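Local coordinates for 5' nucleotidase family protein (Staphylococcus aureus subsp. aureus, PDB 4Q7F) that belongs to the 5'-nucleotidase family, pairing a calcineurin-like metallophosphoesterase domain that holds manganese and magnesium ions with a C-terminal nucleotidase domain, at residues A[77-80]-A[81-85]; A[228-231]-A[232-236]; A[307-310]-A[311-314]. All coordinates share one frame; numbering follows the deposited sequence.

Contact 1: residues A[77-80]-A[81-85]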
loop_
_atom_site.group_PDB
_atom_site.type_symbol
_atom_site.label_atom_id
_atom_site.label_comp_id
_atom_site.label_asym_id
_atom_site.label_seq_id
_atom_site.Cartn_x
_atom_site.Cartn_y
_atom_site.Cartn_z
ATOM N N SER A 77 4.365 -2.085 -8.436
ATOM C CA SER A 77 4.891 -3.240 -9.114
ATOM C C SER A 77 6.290 -2.988 -9.643
ATOM O O SER A 77 6.727 -1.854 -9.680
ATOM C CB SER A 77 3.985 -3.553 -10.297
ATOM O OG SER A 77 4.194 -2.617 -11.347
ATOM N N PRO A 78 6.979 -4.050 -10.085
ATOM C CA PRO A 78 8.298 -3.914 -10.691
ATOM C C PRO A 78 8.258 -3.066 -11.943
ATOM O O PRO A 78 9.288 -2.570 -12.350
ATOM C CB PRO A 78 8.671 -5.363 -11.055
ATOM C CG PRO A 78 7.910 -6.198 -10.106
ATOM C CD PRO A 78 6.607 -5.468 -9.945
ATOM N N PHE A 79 7.092 -2.901 -12.557
ATOM C CA PHE A 79 6.979 -2.026 -13.743
ATOM C C PHE A 79 7.269 -0.580 -13.283
ATOM O O PHE A 79 7.989 0.205 -13.955
ATOM C CB PHE A 79 5.597 -2.195 -14.391
ATOM C CG PHE A 79 5.317 -1.231 -15.534
ATOM C CD1 PHE A 79 6.251 -1.026 -16.542
ATOM C CD2 PHE A 79 4.100 -0.567 -15.618
ATOM C CE1 PHE A 79 5.987 -0.163 -17.600
ATOM C CE2 PHE A 79 3.833 0.293 -16.680
ATOM C CZ PHE A 79 4.779 0.497 -17.670
ATOM N N CYS A 80 6.767 -0.256 -12.097
ATOM C CA CYS A 80 7.009 1.048 -11.508
ATOM C C CYS A 80 8.531 1.227 -11.242
ATOM O O CYS A 80 9.094 2.274 -11.585
ATOM C CB CYS A 80 6.139 1.236 -10.276
ATOM S SG CYS A 80 4.358 1.287 -10.653
ATOM N N ASN A 81 9.202 0.212 -10.672
ATOM C CA ASN A 81 10.657 0.286 -10.486
ATOM C C ASN A 81 11.350 0.519 -11.815
ATOM O O ASN A 81 12.258 1.364 -11.919
ATOM C CB ASN A 81 11.244 -0.990 -9.893
ATOM C CG ASN A 81 10.696 -1.296 -8.529
ATOM O OD1 ASN A 81 9.496 -1.494 -8.363
ATOM N ND2 ASN A 81 11.575 -1.391 -7.547
ATOM N N TYR A 82 10.934 -0.258 -12.812
ATOM C CA TYR A 82 11.479 -0.160 -14.166
ATOM C C TYR A 82 11.400 1.262 -14.705
ATOM O O TYR A 82 12.373 1.770 -15.270
ATOM C CB TYR A 82 10.756 -1.133 -15.098
ATOM C CG TYR A 82 11.193 -1.039 -16.550
ATOM C CD1 TYR A 82 12.250 -1.801 -17.025
ATOM C CD2 TYR A 82 10.550 -0.195 -17.435
ATOM C CE1 TYR A 82 12.664 -1.721 -18.341
ATOM C CE2 TYR A 82 10.965 -0.095 -18.753
ATOM C CZ TYR A 82 12.026 -0.860 -19.197
ATOM O OH TYR A 82 12.437 -0.786 -20.503
ATOM N N LEU A 83 10.256 1.909 -14.524
ATOM C CA LEU A 83 10.059 3.276 -15.017
ATOM C C LEU A 83 11.000 4.282 -14.385
ATOM O O LEU A 83 11.564 5.122 -15.092
ATOM C CB LEU A 83 8.621 3.745 -14.804
ATOM C CG LEU A 83 7.533 2.999 -15.577
ATOM C CD1 LEU A 83 6.180 3.508 -15.122
ATOM C CD2 LEU A 83 7.692 3.131 -17.079
ATOM N N ILE A 84 11.166 4.201 -13.065
ATOM C CA ILE A 84 12.033 5.110 -12.358
ATOM C C ILE A 84 13.461 4.896 -12.832
ATOM O O ILE A 84 14.189 5.868 -13.064
ATOM C CB ILE A 84 11.990 4.920 -10.822
ATOM C CG1 ILE A 84 10.571 5.153 -10.267
ATOM C CG2 ILE A 84 12.970 5.885 -10.158
ATOM C CD1 ILE A 84 10.016 6.552 -10.481
ATOM N N ALA A 85 13.843 3.627 -12.998
ATOM C CA ALA A 85 15.185 3.273 -13.424
ATOM C C ALA A 85 15.486 3.612 -14.879
ATOM O O ALA A 85 16.642 3.656 -15.254
ATOM C CB ALA A 85 15.443 1.782 -13.177
#

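Contact 2: residues A[228-231]-A[232-236]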
loop_
_atom_site.group_PDB
_atom_site.type_symbol
_atom_site.label_atom_id
_atom_site.label_comp_id
_atom_site.label_asym_id
_atom_site.label_seq_id
_atom_site.Cartn_x
_atom_site.Cartn_y
_atom_site.Cartn_z
ATOM N N GLU A 228 -11.514 6.377 7.860
ATOM C CA GLU A 228 -12.678 7.071 8.393
ATOM C C GLU A 228 -13.973 6.707 7.668
ATOM O O GLU A 228 -14.973 7.409 7.804
ATOM C CB GLU A 228 -12.470 8.579 8.223
ATOM C CG GLU A 228 -11.105 9.105 8.637
ATOM C CD GLU A 228 -10.961 10.597 8.395
ATOM O OE1 GLU A 228 -11.742 11.370 8.975
ATOM O OE2 GLU A 228 -10.044 11.005 7.662
ATOM N N GLY A 229 -13.959 5.626 6.899
ATOM C CA GLY A 229 -15.117 5.235 6.106
ATOM C C GLY A 229 -16.380 4.941 6.894
ATOM O O GLY A 229 -17.480 5.305 6.469
ATOM N N TYR A 230 -16.239 4.281 8.040
ATOM C CA TYR A 230 -17.410 3.952 8.837
ATOM C C TYR A 230 -18.056 5.214 9.403
ATOM O O TYR A 230 -19.270 5.405 9.283
ATOM C CB TYR A 230 -17.092 2.971 9.961
ATOM C CG TYR A 230 -18.340 2.531 10.676
ATOM C CD1 TYR A 230 -18.860 3.274 11.734
ATOM C CD2 TYR A 230 -19.016 1.388 10.281
ATOM C CE1 TYR A 230 -20.023 2.889 12.376
ATOM C CE2 TYR A 230 -20.175 0.984 10.928
ATOM C CZ TYR A 230 -20.676 1.739 11.968
ATOM O OH TYR A 230 -21.830 1.337 12.597
ATOM N N ALA A 231 -17.247 6.073 10.014
ATOM C CA ALA A 231 -17.753 7.320 10.584
ATOM C C ALA A 231 -18.447 8.154 9.498
ATOM O O ALA A 231 -19.440 8.821 9.762
ATOM C CB ALA A 231 -16.630 8.107 11.222
HETATM N N MSE A 232 -17.915 8.110 8.283
HETATM C CA MSE A 232 -18.503 8.857 7.156
HETATM C C MSE A 232 -19.882 8.327 6.812
HETATM O O MSE A 232 -20.844 9.095 6.671
HETATM C CB MSE A 232 -17.545 8.806 5.976
HETATM C CG MSE A 232 -16.365 9.751 6.187
HETATM SE SE MSE A 232 -14.804 9.141 5.127
HETATM C CE MSE A 232 -15.169 10.301 3.576
ATOM N N LEU A 233 -20.006 7.012 6.673
ATOM C CA LEU A 233 -21.308 6.406 6.379
ATOM C C LEU A 233 -22.281 6.583 7.543
ATOM O O LEU A 233 -23.416 7.022 7.356
ATOM C CB LEU A 233 -21.149 4.917 6.052
ATOM C CG LEU A 233 -20.542 4.591 4.690
ATOM C CD1 LEU A 233 -20.072 3.152 4.639
ATOM C CD2 LEU A 233 -21.549 4.874 3.591
ATOM N N GLU A 234 -21.825 6.232 8.742
ATOM C CA GLU A 234 -22.627 6.342 9.945
ATOM C C GLU A 234 -23.268 7.729 10.063
ATOM O O GLU A 234 -24.429 7.845 10.436
ATOM C CB GLU A 234 -21.756 6.067 11.182
ATOM C CG GLU A 234 -22.473 6.206 12.522
ATOM C CD GLU A 234 -21.529 6.100 13.720
ATOM O OE1 GLU A 234 -21.929 5.498 14.731
ATOM O OE2 GLU A 234 -20.384 6.602 13.662
ATOM N N ALA A 235 -22.507 8.770 9.748
ATOM C CA ALA A 235 -22.991 10.137 9.849
ATOM C C ALA A 235 -23.731 10.634 8.616
ATOM O O ALA A 235 -24.713 11.380 8.745
ATOM C CB ALA A 235 -21.827 11.071 10.136
ATOM N N PHE A 236 -23.286 10.232 7.425
ATOM C CA PHE A 236 -23.877 10.780 6.202
ATOM C C PHE A 236 -24.504 9.815 5.185
ATOM O O PHE A 236 -24.813 10.235 4.069
ATOM C CB PHE A 236 -22.813 11.632 5.495
ATOM C CG PHE A 236 -22.134 12.595 6.405
ATOM C CD1 PHE A 236 -22.854 13.630 6.997
ATOM C CD2 PHE A 236 -20.784 12.471 6.693
ATOM C CE1 PHE A 236 -22.233 14.519 7.863
ATOM C CE2 PHE A 236 -20.159 13.360 7.552
ATOM C CZ PHE A 236 -20.883 14.383 8.143
HETATM O O HOH W 1 -20.117 8.841 12.332
#

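Contact 3: residues A[307-310]-A[311-314]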
loop_
_atom_site.group_PDB
_atom_site.type_symbol
_atom_site.label_atom_id
_atom_site.label_comp_id
_atom_site.label_asym_id
_atom_site.label_seq_id
_atom_site.Cartn_x
_atom_site.Cartn_y
_atom_site.Cartn_z
ATOM N N GLN A 307 3.262 -5.819 -25.764
ATOM C CA GLN A 307 4.050 -7.028 -25.496
ATOM C C GLN A 307 5.553 -6.722 -25.596
ATOM O O GLN A 307 6.351 -7.296 -24.858
ATOM C CB GLN A 307 3.647 -8.202 -26.399
ATOM C CG GLN A 307 2.275 -8.831 -26.100
ATOM C CD GLN A 307 2.212 -9.679 -24.824
ATOM O OE1 GLN A 307 2.675 -9.282 -23.749
ATOM N NE2 GLN A 307 1.582 -10.850 -24.938
ATOM N N HIS A 308 5.940 -5.807 -26.489
ATOM C CA HIS A 308 7.335 -5.422 -26.582
ATOM C C HIS A 308 7.802 -4.787 -25.261
ATOM O O HIS A 308 8.864 -5.120 -24.761
ATOM C CB HIS A 308 7.562 -4.488 -27.755
ATOM C CG HIS A 308 8.973 -4.037 -27.884
ATOM N ND1 HIS A 308 10.018 -4.922 -28.037
ATOM C CD2 HIS A 308 9.520 -2.798 -27.895
ATOM C CE1 HIS A 308 11.153 -4.247 -28.133
ATOM N NE2 HIS A 308 10.877 -2.956 -28.053
ATOM N N LEU A 309 6.971 -3.917 -24.680
ATOM C CA LEU A 309 7.282 -3.296 -23.391
ATOM C C LEU A 309 7.400 -4.359 -22.298
ATOM O O LEU A 309 8.338 -4.327 -21.507
ATOM C CB LEU A 309 6.230 -2.243 -23.036
ATOM C CG LEU A 309 6.309 -1.564 -21.660
ATOM C CD1 LEU A 309 7.677 -0.952 -21.409
ATOM C CD2 LEU A 309 5.221 -0.509 -21.527
ATOM N N ARG A 310 6.435 -5.283 -22.226
ATOM C CA ARG A 310 6.494 -6.395 -21.266
ATOM C C ARG A 310 7.842 -7.128 -21.409
ATOM O O ARG A 310 8.474 -7.456 -20.423
ATOM C CB ARG A 310 5.323 -7.362 -21.514
ATOM C CG ARG A 310 5.381 -8.755 -20.867
ATOM C CD ARG A 310 4.853 -8.791 -19.465
ATOM N NE ARG A 310 5.049 -10.078 -18.792
ATOM C CZ ARG A 310 4.131 -11.038 -18.615
ATOM N NH1 ARG A 310 2.894 -10.913 -19.064
ATOM N NH2 ARG A 310 4.467 -12.144 -17.946
ATOM N N LYS A 311 8.264 -7.393 -22.636
ATOM C CA LYS A 311 9.544 -8.101 -22.870
ATOM C C LYS A 311 10.740 -7.329 -22.324
ATOM O O LYS A 311 11.624 -7.917 -21.694
ATOM C CB LYS A 311 9.773 -8.382 -24.365
ATOM C CG LYS A 311 11.064 -9.141 -24.658
ATOM C CD LYS A 311 11.314 -9.227 -26.153
ATOM C CE LYS A 311 12.520 -10.101 -26.479
ATOM N NZ LYS A 311 13.797 -9.636 -25.874
ATOM N N GLN A 312 10.789 -6.025 -22.610
ATOM C CA GLN A 312 11.856 -5.160 -22.096
ATOM C C GLN A 312 11.860 -5.231 -20.575
ATOM O O GLN A 312 12.911 -5.335 -19.943
ATOM C CB GLN A 312 11.637 -3.723 -22.536
ATOM C CG GLN A 312 11.950 -3.477 -24.011
ATOM C CD GLN A 312 11.521 -2.098 -24.460
ATOM O OE1 GLN A 312 10.470 -1.593 -24.044
ATOM N NE2 GLN A 312 12.304 -1.493 -25.345
ATOM N N LEU A 313 10.669 -5.189 -20.004
ATOM C CA LEU A 313 10.513 -5.250 -18.571
ATOM C C LEU A 313 11.045 -6.577 -18.037
ATOM O O LEU A 313 11.855 -6.596 -17.110
ATOM C CB LEU A 313 9.036 -5.062 -18.203
ATOM C CG LEU A 313 8.687 -5.263 -16.727
ATOM C CD1 LEU A 313 9.571 -4.415 -15.824
ATOM C CD2 LEU A 313 7.211 -4.928 -16.525
ATOM N N GLU A 314 10.608 -7.689 -18.628
ATOM C CA GLU A 314 11.089 -9.012 -18.177
ATOM C C GLU A 314 12.603 -9.130 -18.360
ATOM O O GLU A 314 13.313 -9.660 -17.498
ATOM C CB GLU A 314 10.356 -10.138 -18.912
ATOM C CG GLU A 314 8.845 -10.183 -18.659
ATOM C CD GLU A 314 8.455 -10.479 -17.230
ATOM O OE1 GLU A 314 9.321 -10.895 -16.380
ATOM O OE2 GLU A 314 7.241 -10.312 -16.951
HETATM O O HOH W 2 5.985 -11.787 -15.058
#

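Contact 1: residues A[77-80]-A[81-85]
F79 and L83, one helical turn apart, form the tight side of this contact. The leucine branch CD2 comes within 3.7 Å of F79 CE1, while CD1 of L83 stands over one face of the ring, displaced toward the rim. Two torsions bring them together: the phenyl swings beside its own carbonyl carbon (chi1 174°), and L83 turns its CG back beside the backbone N (chi1 -65°), in the direction of the preceding turn. L93 and F96 of helix 91-99 press on F79 from outside, and P92 and L93 meet L83, which buries the pair. Beneath them L83 N donates to F79 O at 2.9 Å, and the next bond, from I84 N to C80 O, is longer at 3.2 Å.

The two segments make up the whole of helix 78-85, a short helix of the calcineurin-like domain, with S77 as its N-cap. S77 OG accepts a weak bond from F79 N, 3.2 Å with an N-H...O angle of 133°, and is also hydrogen-bonded to G30 O; the first i to i+4 link, N81 N to S77 O, is likewise weak at 3.4 Å. C80, also buried, lies about 11 Å by its side chain from the bound manganese.

Contact thins out around Y82, which is partly exposed. Its ring approaches F79 obliquely, CD2 to CD1 at 4.5 Å; the ring also stacks with H86 and meets W316 edge-to-face. I84, likewise only partly buried, reaches back with CG1 to C80 O.

Contact 2: residues A[228-231]-A[232-236]
E234 reaches back along the helix to Y230, with its carboxyl carbon CD 3.8 Å from CE1 of the tyrosine ring. The carboxylate and ring planes are inclined at 65°, so the two groups do not stack. Both side chains leave with CG anti to the backbone N; for E234 (chi1 178°) this sends an extended chain across the tyrosine at a slant. Below them E234 N donates to Y230 O at 2.7 Å, a short, straight bond with an N-H...O angle of 168°.

One water ties the carboxylate to the backbone: it donates to E234 OE2 at 2.6 Å and to A231 O at 2.7 Å. A231 O thus accepts twice, since A235 N also bonds to it.

On the buried side, selenomethionine M232 lays its SE 3.9 Å from E228 CB and 3.2 Å from E228 O, the carbonyl that M232 N uses as acceptor. L188 of helix 184-198 and F243 of strand 242-244 close around this residue.

Farther out, polar groups fix the beginning of the helix. E228, at the N-cap position, gives OE1 to S183 OG and F185 N and OE2 to A184 N, tying this end to the start of helix 184-198. The carboxylate of E211 accepts from Y230 N and A231 N, and its negative charge would suit the positive end of the helix dipole. Helix 229-236 is the crossover of a beta-alpha-beta unit between parallel strands 201-207 and 242-244 of the calcineurin-like domain.

Contact 3: residues A[307-310]-A[311-314]
R310 and E314 form an i to i+4 salt bridge, NE to OE2 at 2.9 Å, along a moderately bent N-H...O line. The glutamate uses the anti lone pair of OE2, the one directed away from its other oxygen, and the oxygen sits near the guanidinium edge, slightly out of its plane. Guanidinium and carboxylate are turned 55° against each other, so a single N-H makes the contact instead of a flat, two-pronged pairing. Both chains bend to achieve it. R310 starts with CG anti to the backbone N and folds at chi2 (86°), carrying NE toward the next turn; E314 puts CG beside its own N and folds again at chi2 (-64°), which turns the carboxylate back toward the arginine. A water donates to OE2 at 2.7 Å and accepts a weak bond from R310 NH2. The groups are gripped from outside as well: NH2 donates to the carbonyls of R40 and Q42, and E314 OE1 pairs with R378.

A looser pairing occupies the exposed flank. The H308 ring has Q312 CG over one face at 4.2 Å above its plane, toward the rim; ring and amide planes are inclined to each other. The extended Q312 chain also brings its OE1 to 3.9 Å from L309 CD1, the two side chains crossing at about a right angle. K311 follows a different course, with NZ bridged to D315.

Regular i to i+4 bonds run beneath all of this, such as E314 N to R310 O at 2.8 Å. In the fold, helix 304-317 lays L309 and L313 on F79 of helix 78-85, L313 and Q312 on Y82, and L313 and E314 on F37 of a loop.

The three contacts follow one another along the chain, each within a single helix: 78-85, 229-236 and 304-317. Contacts 1 and 3 are neighbours in space, their centres 12 Å apart, and they touch through apolar packing, with Y82 CB 3.6 Å from L313 CD1 and F79 CB 3.8 Å from L313 CD2. Contact 2 lies across the chain's centre from both, 36 Å from contact 1 and 43 Å from contact 3 between centres. Contacts 1 and 2 both belong to the calcineurin-like, metal-bearing part of the chain, yet their nearest atoms are about 24 Å apart, while helix 304-317 follows strand 284-293 and packs back onto helix 78-85.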